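Long-range contact in UPF0255 protein VV1_0328 (Vibrio vulnificus, PDB 3MVE), which probably hydrolyses carboxylic esters to an alcohol and a carboxylate, as a member of the FrsA family with an alpha/beta-hydrolase fold: residues Phe271-Asn276 / Gly296-Asp301. Numbering follows the deposited sequence.
Sequences FRFGGN and GAPIHD. With EDO (1,2-ethanediol), chain D.
At the nucleophile elbow of this alpha/beta-hydrolase fold, the sharp turn from strand 266-271 into helix 273-284, Arg272 and Phe273 pack against the loop that leaves the neighbouring parallel strand 291-295. Arg272 sits at the apex with the positive phi usual there, and its CA-H points almost straight at Gly296 O, with CA and O 3.1 Å apart. A second CA-H...O contact runs the other way, from Ala297 to the carbonyl oxygen of Arg272, and is more bent. Beyond it, the Ala297 methyl settles on the start of the helix: CB lies 3.7 Å from Gly275 CA, a fit that relies on Gly275 having no CB to run into the methyl. Serine hydrolases of this fold place their nucleophile at the apex; here it carries an arginine instead of the usual serine. Next in the loop, Pro298 brings its CD to 3.4 Å from the carbonyl carbon of Arg272. Its CG reaches the edge of the Phe273 ring at CD1, 3.9 Å away and in the ring plane, and the two side chains cross at about a right angle. Phe273 holds its ring there with CG anti to the backbone N (chi1 -166°), while Trp341 and Tyr244 also meet that ring. A 1,2-ethanediol, probably from the crystallisation liquor, takes a hydrogen bond on O1 from Phe273 N (3.1 Å, 154° at the hydrogen) and is also hydrogen-bonded to Leu202 N and Tyr316 OH. In serine hydrolases of this fold the N-H just after the nucleophile belongs to the oxyanion hole, and Phe273 N holds the corresponding place. The Arg272 chain, bent at chi2 and chi3, lays one guanidinium face over the diol's C1 and brings NH2 to 3.0 Å from its O2.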
ATOM      1  N   PHE A 271     -18.476  -1.764 -18.077  1.00 19.28           N
ATOM      2  CA  PHE A 271     -18.468  -3.196 -17.818  1.00 19.44           C
ATOM      3  C   PHE A 271     -19.302  -3.482 -16.569  1.00 19.57           C
ATOM      4  O   PHE A 271     -19.159  -2.811 -15.530  1.00 19.23           O
ATOM      5  CB  PHE A 271     -17.034  -3.682 -17.588  1.00 19.49           C
ATOM      6  CG  PHE A 271     -16.158  -3.622 -18.817  1.00 20.11           C
ATOM      7  CD1 PHE A 271     -16.232  -4.615 -19.788  1.00 18.55           C
ATOM      8  CD2 PHE A 271     -15.266  -2.567 -19.003  1.00 18.81           C
ATOM      9  CE1 PHE A 271     -15.435  -4.565 -20.932  1.00 19.95           C
ATOM     10  CE2 PHE A 271     -14.458  -2.504 -20.141  1.00 21.22           C
ATOM     11  CZ  PHE A 271     -14.542  -3.508 -21.113  1.00 20.67           C
ATOM     12  N   ARG A 272     -20.165  -4.486 -16.663  1.00 18.88           N
ATOM     13  CA  ARG A 272     -21.012  -4.869 -15.539  1.00 21.18           C
ATOM     14  C   ARG A 272     -21.761  -3.664 -14.969  1.00 20.89           C
ATOM     15  O   ARG A 272     -22.365  -2.904 -15.728  1.00 19.77           O
ATOM     16  CB  ARG A 272     -20.160  -5.543 -14.463  1.00 23.10           C
ATOM     17  CG  ARG A 272     -19.356  -6.702 -15.012  1.00 30.14           C
ATOM     18  CD  ARG A 272     -19.334  -7.852 -14.035  1.00 35.22           C
ATOM     19  NE  ARG A 272     -20.668  -8.131 -13.521  1.00 40.25           N
ATOM     20  CZ  ARG A 272     -20.944  -9.099 -12.658  1.00 43.14           C
ATOM     21  NH1 ARG A 272     -19.978  -9.891 -12.211  1.00 44.67           N
ATOM     22  NH2 ARG A 272     -22.188  -9.267 -12.232  1.00 46.64           N
ATOM     23  N   PHE A 273     -21.732  -3.470 -13.651  1.00 20.86           N
ATOM     24  CA  PHE A 273     -22.455  -2.339 -13.092  1.00 22.49           C
ATOM     25  C   PHE A 273     -21.939  -1.042 -13.714  1.00 22.17           C
ATOM     26  O   PHE A 273     -22.672  -0.061 -13.828  1.00 21.96           O
ATOM     27  CB  PHE A 273     -22.351  -2.287 -11.564  1.00 23.37           C
ATOM     28  CG  PHE A 273     -23.351  -1.353 -10.934  1.00 26.00           C
ATOM     29  CD1 PHE A 273     -24.717  -1.518 -11.165  1.00 27.24           C
ATOM     30  CD2 PHE A 273     -22.935  -0.278 -10.152  1.00 28.55           C
ATOM     31  CE1 PHE A 273     -25.649  -0.628 -10.632  1.00 26.64           C
ATOM     32  CE2 PHE A 273     -23.861   0.620  -9.612  1.00 27.31           C
ATOM     33  CZ  PHE A 273     -25.222   0.442  -9.856  1.00 28.02           C
ATOM     34  N   GLY A 274     -20.677  -1.044 -14.124  1.00 22.01           N
ATOM     35  CA  GLY A 274     -20.129   0.130 -14.770  1.00 21.85           C
ATOM     36  C   GLY A 274     -21.006   0.489 -15.964  1.00 22.92           C
ATOM     37  O   GLY A 274     -21.219   1.669 -16.245  1.00 24.12           O
ATOM     38  N   GLY A 275     -21.509  -0.529 -16.663  1.00 21.97           N
ATOM     39  CA  GLY A 275     -22.374  -0.312 -17.813  1.00 23.22           C
ATOM     40  C   GLY A 275     -23.666   0.396 -17.425  1.00 24.61           C
ATOM     41  O   GLY A 275     -24.195   1.216 -18.183  1.00 25.12           O
ATOM     42  N   ASN A 276     -24.164   0.079 -16.233  1.00 25.85           N
ATOM     43  CA  ASN A 276     -25.385   0.679 -15.697  1.00 27.87           C
ATOM     44  C   ASN A 276     -25.152   2.182 -15.564  1.00 27.97           C
ATOM     45  O   ASN A 276     -26.020   2.995 -15.891  1.00 27.96           O
ATOM     46  CB  ASN A 276     -25.698   0.064 -14.327  1.00 27.19           C
ATOM     47  CG  ASN A 276     -27.021   0.541 -13.745  1.00 28.85           C
ATOM     48  OD1 ASN A 276     -27.925  -0.261 -13.508  1.00 28.90           O
ATOM     49  ND2 ASN A 276     -27.136   1.846 -13.503  1.00 26.69           N
ATOM     50  N   GLY A 296     -22.222  -6.967 -20.228  1.00 19.84           N
ATOM     51  CA  GLY A 296     -22.630  -7.632 -19.005  1.00 18.34           C
ATOM     52  C   GLY A 296     -23.172  -6.722 -17.924  1.00 20.02           C
ATOM     53  O   GLY A 296     -22.997  -6.975 -16.728  1.00 18.91           O
ATOM     54  N   ALA A 297     -23.868  -5.677 -18.342  1.00 20.46           N
ATOM     55  CA  ALA A 297     -24.424  -4.719 -17.402  1.00 21.91           C
ATOM     56  C   ALA A 297     -25.791  -5.121 -16.861  1.00 23.45           C
ATOM     57  O   ALA A 297     -26.672  -5.530 -17.623  1.00 24.57           O
ATOM     58  CB  ALA A 297     -24.522  -3.347 -18.069  1.00 20.79           C
ATOM     59  N   PRO A 298     -25.968  -5.050 -15.527  1.00 23.27           N
ATOM     60  CA  PRO A 298     -27.241  -5.389 -14.884  1.00 24.04           C
ATOM     61  C   PRO A 298     -28.072  -4.110 -15.010  1.00 24.45           C
ATOM     62  O   PRO A 298     -27.848  -3.130 -14.289  1.00 23.53           O
ATOM     63  CB  PRO A 298     -26.836  -5.680 -13.441  1.00 21.73           C
ATOM     64  CG  PRO A 298     -25.696  -4.709 -13.231  1.00 22.72           C
ATOM     65  CD  PRO A 298     -24.907  -4.874 -14.516  1.00 22.11           C
ATOM     66  N   ILE A 299     -29.013  -4.125 -15.945  1.00 26.58           N
ATOM     67  CA  ILE A 299     -29.852  -2.968 -16.216  1.00 26.04           C
ATOM     68  C   ILE A 299     -31.158  -2.953 -15.450  1.00 27.02           C
ATOM     69  O   ILE A 299     -31.551  -1.913 -14.910  1.00 27.90           O
ATOM     70  CB  ILE A 299     -30.169  -2.873 -17.733  1.00 26.22           C
ATOM     71  CG1 ILE A 299     -28.869  -2.716 -18.518  1.00 25.35           C
ATOM     72  CG2 ILE A 299     -31.110  -1.704 -18.010  1.00 24.57           C
ATOM     73  CD1 ILE A 299     -28.030  -1.535 -18.087  1.00 22.17           C
ATOM     74  N   HIS A 300     -31.828  -4.102 -15.387  1.00 26.62           N
ATOM     75  CA  HIS A 300     -33.113  -4.161 -14.712  1.00 25.44           C
ATOM     76  C   HIS A 300     -33.519  -5.496 -14.101  1.00 26.43           C
ATOM     77  O   HIS A 300     -33.897  -5.561 -12.930  1.00 25.76           O
ATOM     78  CB  HIS A 300     -34.203  -3.729 -15.698  1.00 26.37           C
ATOM     79  CG  HIS A 300     -35.589  -3.898 -15.176  1.00 24.77           C
ATOM     80  ND1 HIS A 300     -36.125  -3.072 -14.210  1.00 24.26           N
ATOM     81  CD2 HIS A 300     -36.550  -4.805 -15.473  1.00 25.45           C
ATOM     82  CE1 HIS A 300     -37.356  -3.462 -13.937  1.00 26.14           C
ATOM     83  NE2 HIS A 300     -37.641  -4.512 -14.691  1.00 27.66           N
ATOM     84  N   ASP A 301     -33.454  -6.559 -14.890  1.00 28.55           N
ATOM     85  CA  ASP A 301     -33.887  -7.861 -14.406  1.00 31.53           C
ATOM     86  C   ASP A 301     -33.495  -8.213 -12.975  1.00 32.33           C
ATOM     87  O   ASP A 301     -34.356  -8.338 -12.109  1.00 31.81           O
ATOM     88  CB  ASP A 301     -33.420  -8.979 -15.340  1.00 34.21           C
ATOM     89  CG  ASP A 301     -34.266 -10.245 -15.196  1.00 37.34           C
ATOM     90  OD1 ASP A 301     -35.486 -10.177 -15.458  1.00 41.09           O
ATOM     91  OD2 ASP A 301     -33.725 -11.304 -14.820  1.00 41.22           O
TER
HETATM   92  C1  EDO D 417     -20.783  -5.954 -10.815  1.00 32.24           C
HETATM   93  O1  EDO D 417     -20.304  -4.672 -11.219  1.00 24.56           O
HETATM   94  C2  EDO D 417     -22.195  -5.827 -10.239  1.00 33.13           C
HETATM   95  O2  EDO D 417     -23.095  -6.636 -11.006  1.00 37.78           O